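Local structure of delta (Bacillus subtilis, 3ZH9) at residues N48-L54 / R76-N82; A66-P70 / A110-F115. The protein probably acts as the wrench that opens the ring-shaped beta dimer, so that the tau-delta-delta' complex can load it onto primed DNA. Residues are numbered along the deposited sequence.

Contact 1. Residues N48-L54 / R76-N82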
# COMPACT_ATOMS: atom_id res chain seq x y z
N ASN A 48 16.26 -0.29 24.28
CA ASN A 48 16.73 0.73 23.34
C ASN A 48 15.76 0.98 22.18
O ASN A 48 16.10 1.64 21.20
CB ASN A 48 18.12 0.34 22.81
CG ASN A 48 19.18 0.39 23.90
OD1 ASN A 48 19.26 1.36 24.65
ND2 ASN A 48 20.00 -0.65 23.98
N LEU A 49 14.55 0.45 22.32
CA LEU A 49 13.53 0.69 21.31
C LEU A 49 12.25 1.12 22.00
O LEU A 49 11.83 0.50 22.97
CB LEU A 49 13.28 -0.58 20.50
CG LEU A 49 12.11 -0.53 19.51
CD1 LEU A 49 12.21 0.68 18.58
CD2 LEU A 49 12.05 -1.82 18.72
N SER A 50 11.65 2.20 21.52
CA SER A 50 10.37 2.63 22.07
C SER A 50 9.47 3.09 20.94
O SER A 50 9.92 3.78 20.02
CB SER A 50 10.53 3.77 23.07
OG SER A 50 11.65 3.56 23.90
N VAL A 51 8.20 2.70 21.02
CA VAL A 51 7.20 3.10 20.05
C VAL A 51 6.04 3.81 20.74
O VAL A 51 5.46 3.30 21.70
CB VAL A 51 6.64 1.89 19.32
CG1 VAL A 51 5.65 2.34 18.26
CG2 VAL A 51 7.78 1.07 18.72
N PHE A 52 5.71 5.00 20.25
CA PHE A 52 4.57 5.73 20.78
C PHE A 52 3.55 6.01 19.68
O PHE A 52 3.90 6.08 18.50
CB PHE A 52 5.04 7.05 21.41
CG PHE A 52 6.02 6.86 22.54
CD1 PHE A 52 7.38 6.70 22.28
CD2 PHE A 52 5.58 6.84 23.86
CE1 PHE A 52 8.29 6.53 23.31
CE2 PHE A 52 6.49 6.67 24.90
CZ PHE A 52 7.84 6.52 24.63
N ASP A 53 2.29 6.16 20.06
CA ASP A 53 1.23 6.55 19.13
C ASP A 53 0.56 7.81 19.68
O ASP A 53 -0.09 7.78 20.72
CB ASP A 53 0.22 5.40 18.97
CG ASP A 53 -0.85 5.68 17.93
OD1 ASP A 53 -1.10 6.86 17.59
OD2 ASP A 53 -1.46 4.70 17.44
N LEU A 54 0.74 8.93 18.99
CA LEU A 54 0.25 10.20 19.51
C LEU A 54 -1.28 10.31 19.53
O LEU A 54 -1.84 11.30 20.00
CB LEU A 54 0.87 11.37 18.73
CG LEU A 54 2.39 11.47 18.87
CD1 LEU A 54 2.92 12.71 18.16
CD2 LEU A 54 2.79 11.46 20.36
N ARG A 76 19.84 4.45 20.52
CA ARG A 76 18.49 4.20 20.96
C ARG A 76 17.58 4.54 19.77
O ARG A 76 17.94 5.38 18.94
CB ARG A 76 18.24 5.12 22.16
CG ARG A 76 16.83 5.37 22.56
CD ARG A 76 16.81 6.34 23.73
NE ARG A 76 17.40 5.78 24.95
CZ ARG A 76 17.02 4.63 25.50
NH1 ARG A 76 16.06 3.91 24.95
NH2 ARG A 76 17.61 4.20 26.61
N LEU A 77 16.45 3.86 19.65
CA LEU A 77 15.48 4.15 18.59
C LEU A 77 14.14 4.54 19.20
O LEU A 77 13.58 3.80 20.00
CB LEU A 77 15.29 2.95 17.66
CG LEU A 77 14.29 3.09 16.50
CD1 LEU A 77 14.61 4.31 15.62
CD2 LEU A 77 14.29 1.83 15.66
N VAL A 78 13.62 5.70 18.82
CA VAL A 78 12.35 6.16 19.36
C VAL A 78 11.41 6.46 18.21
O VAL A 78 11.71 7.31 17.36
CB VAL A 78 12.50 7.43 20.24
CG1 VAL A 78 11.12 8.00 20.56
CG2 VAL A 78 13.29 7.13 21.53
N ILE A 79 10.29 5.75 18.17
CA ILE A 79 9.33 5.90 17.09
C ILE A 79 8.06 6.57 17.59
O ILE A 79 7.49 6.18 18.62
CB ILE A 79 9.02 4.54 16.45
CG1 ILE A 79 10.30 3.92 15.90
CG2 ILE A 79 7.97 4.67 15.36
CD1 ILE A 79 10.13 2.51 15.45
N VAL A 80 7.64 7.60 16.88
CA VAL A 80 6.49 8.40 17.26
C VAL A 80 5.50 8.46 16.11
O VAL A 80 5.72 9.18 15.13
CB VAL A 80 6.92 9.84 17.64
CG1 VAL A 80 5.72 10.66 18.01
CG2 VAL A 80 7.88 9.79 18.80
N LYS A 81 4.42 7.69 16.23
CA LYS A 81 3.42 7.62 15.17
C LYS A 81 2.31 8.67 15.29
O LYS A 81 1.95 9.09 16.40
CB LYS A 81 2.77 6.24 15.13
CG LYS A 81 3.73 5.08 14.94
CD LYS A 81 2.97 3.76 15.02
CE LYS A 81 3.90 2.56 14.93
NZ LYS A 81 3.21 1.32 15.38
N ASN A 82 1.78 9.09 14.14
CA ASN A 82 0.55 9.89 14.04
C ASN A 82 0.58 11.30 14.62
O ASN A 82 -0.25 11.63 15.47
CB ASN A 82 -0.64 9.13 14.63
CG ASN A 82 -0.84 7.77 14.00
OD1 ASN A 82 -1.20 6.81 14.68
ND2 ASN A 82 -0.59 7.67 12.70
O HOH W 1 14.03 3.99 22.95
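Strands 49-53 and 76-81 run side by side in parallel, their axes 4.7 Å apart at 12°, in register from Leu49 opposite Leu77 to Asp53 opposite Lys81. A ladder of six backbone hydrogen bonds stitches them, from Leu77 N to Asn48 O (2.7 Å) as far as Leu54 N to Lys81 O (2.9 Å). On one face Ile79 is the bump: its CD1 sits between Leu49 CD1 (4.2 Å) and Val51 CG2 (4.3 Å). Leu49 CD1 also reaches Leu77 CD2 (3.8 Å), while Val51 CG1 rests on Lys81 CE (3.8 Å). Helix 25-39 packs on Leu77 and Ile79 of this face. On the other, the Phe52 ring leans back along the sheet, its CE1 4.2 Å from Val78 CG1. Past it, Leu54 turns inward and sets CD1 3.5 Å from Val80 CG1. The small Ser50 leaves a gap near the start of the pair, and a water fills it, held by Ser50 OG (2.6 Å), Arg76 NH1 (2.9 Å) and Leu77 O (3.0 Å); Ser50 OG also bonds Asp65. The Arg76 guanidinium is held chiefly by Thr68 O, bonded by NE, and Phe69 O, bonded by NH2. Helix 59-66, which lies on Phe52 and Val80, connects the two strands along the chain. This is a beta-alpha-beta unit at the edge of the five-stranded parallel sheet, whose 2-3-4-1-5 order is that of the AAA+ branch of the P-loop NTPase fold.

Contact 2. Residues A66-P70 / A110-F115; sequences AETFP and APYTVF
This is a loop-to-loop contact at one end of the parallel sheet: the turn leaving helix 59-66 packs against the type I beta turn Ala110-Thr113 that leads into strand 113-119. Ala66 is still helical, and Glu67 is the first residue to leave helical phi/psi. Thr68, Phe69 and Pro70 then run extended, with psi between 137° and 156°. The opposing turn is closed by Thr113 N to Ala110 O (3.1 Å). Thr113, chi1 m, donates from OG1 to Ala66 O at a very short 2.5 Å, tying the carbonyl at the helix C-terminus to the first residue of the strand. Within the P-loop NTPase-like domain, this links the exit of one helix of the alpha/beta layering to the entry of a sheet strand. Tyr112, chi1 p (41°), projects into the bend of 66-70, its OH donating to Glu67 O (3.0 Å). Phe69, chi1 m, turns its ring edge onto the Tyr112 face in an offset edge-to-face pair, centroids 5.0 Å apart and planes at 85°; its CA lies over the same ring, 4.3 Å from the centroid. Pro70 CD meets Tyr112 CB at 3.6 Å. At the inner end, Ala66 CB touches the edge of the Phe115 ring at CD2 (3.8 Å).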
# COMPACT_ATOMS: atom_id res chain seq x y z
N ALA A 66 13.76 9.83 24.34
CA ALA A 66 14.75 10.19 23.33
C ALA A 66 15.97 10.79 24.02
O ALA A 66 17.10 10.66 23.55
CB ALA A 66 14.16 11.17 22.36
N GLU A 67 15.74 11.41 25.17
CA GLU A 67 16.83 12.06 25.88
C GLU A 67 17.53 11.16 26.89
O GLU A 67 18.38 11.60 27.64
CB GLU A 67 16.37 13.40 26.46
CG GLU A 67 16.71 14.54 25.50
CD GLU A 67 15.77 15.72 25.62
OE1 GLU A 67 14.90 15.71 26.51
OE2 GLU A 67 15.92 16.67 24.81
N THR A 68 17.19 9.87 26.87
CA THR A 68 17.85 8.88 27.71
C THR A 68 19.01 8.25 26.95
O THR A 68 18.87 7.94 25.76
CB THR A 68 16.87 7.76 28.09
OG1 THR A 68 15.75 8.33 28.77
CG2 THR A 68 17.54 6.74 28.99
N PHE A 69 20.15 8.07 27.61
CA PHE A 69 21.26 7.35 27.01
C PHE A 69 20.81 5.95 26.61
O PHE A 69 19.97 5.35 27.28
CB PHE A 69 22.44 7.22 27.99
CG PHE A 69 23.06 8.52 28.37
CD1 PHE A 69 22.97 9.63 27.54
CD2 PHE A 69 23.75 8.65 29.58
CE1 PHE A 69 23.55 10.84 27.89
CE2 PHE A 69 24.33 9.86 29.94
CZ PHE A 69 24.23 10.95 29.09
N PRO A 70 21.39 5.42 25.53
CA PRO A 70 21.14 4.01 25.23
C PRO A 70 21.65 3.14 26.38
O PRO A 70 22.56 3.51 27.14
CB PRO A 70 21.96 3.75 23.97
CG PRO A 70 22.28 5.10 23.41
CD PRO A 70 22.35 6.02 24.59
N ALA A 110 19.03 14.38 20.67
CA ALA A 110 20.06 13.65 21.40
C ALA A 110 20.89 12.85 20.40
O ALA A 110 20.34 12.11 19.60
CB ALA A 110 19.44 12.73 22.43
N PRO A 111 22.22 13.00 20.46
CA PRO A 111 23.06 12.43 19.40
C PRO A 111 23.05 10.90 19.39
O PRO A 111 23.35 10.25 18.38
CB PRO A 111 24.45 12.97 19.73
CG PRO A 111 24.42 13.20 21.23
CD PRO A 111 23.01 13.64 21.53
N TYR A 112 22.67 10.33 20.53
CA TYR A 112 22.68 8.88 20.71
C TYR A 112 21.32 8.24 20.40
O TYR A 112 21.15 7.03 20.50
CB TYR A 112 23.08 8.57 22.15
CG TYR A 112 22.44 9.52 23.15
CD1 TYR A 112 21.11 9.35 23.56
CD2 TYR A 112 23.16 10.58 23.69
CE1 TYR A 112 20.54 10.22 24.49
CE2 TYR A 112 22.60 11.45 24.61
CZ TYR A 112 21.29 11.27 25.01
OH TYR A 112 20.75 12.15 25.93
N THR A 113 20.37 9.08 20.02
CA THR A 113 19.01 8.63 19.70
C THR A 113 18.71 8.83 18.22
O THR A 113 19.07 9.85 17.63
CB THR A 113 17.97 9.43 20.54
OG1 THR A 113 18.05 9.04 21.91
CG2 THR A 113 16.55 9.19 20.03
N VAL A 114 18.08 7.84 17.62
CA VAL A 114 17.42 8.03 16.32
C VAL A 114 15.92 8.19 16.56
O VAL A 114 15.24 7.26 17.02
CB VAL A 114 17.71 6.86 15.35
CG1 VAL A 114 16.98 7.09 14.01
CG2 VAL A 114 19.23 6.69 15.18
N PHE A 115 15.42 9.38 16.25
CA PHE A 115 14.02 9.76 16.50
C PHE A 115 13.26 9.77 15.16
O PHE A 115 13.59 10.56 14.26
CB PHE A 115 14.01 11.15 17.12
CG PHE A 115 12.68 11.58 17.67
CD1 PHE A 115 11.74 12.22 16.85
CD2 PHE A 115 12.36 11.38 19.02
CE1 PHE A 115 10.51 12.63 17.36
CE2 PHE A 115 11.14 11.78 19.53
CZ PHE A 115 10.21 12.41 18.70

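In the fold
Both contacts reach one sheet: contact 1 is a strand pair in it, contact 2 meets it through the start of strand 113-119, the neighbour of strand 76-81, and their centres are about 11 Å apart. Along the chain their segments alternate, because residues 66-70 lie in the crossover between the two strands of contact 1. Arg76 joins them directly, NE to Thr68 O and NH2 to Phe69 O, both at 2.7 Å and probable hydrogen bonds. Contact 1 depends on a regular main-chain ladder with mostly aliphatic packing, Phe52 apart, on both faces; contact 2 relies on side-chain hydroxyls and an aromatic pair. Each is part buried, contact 2 having its exposed members at Glu67, Thr68 and Phe69.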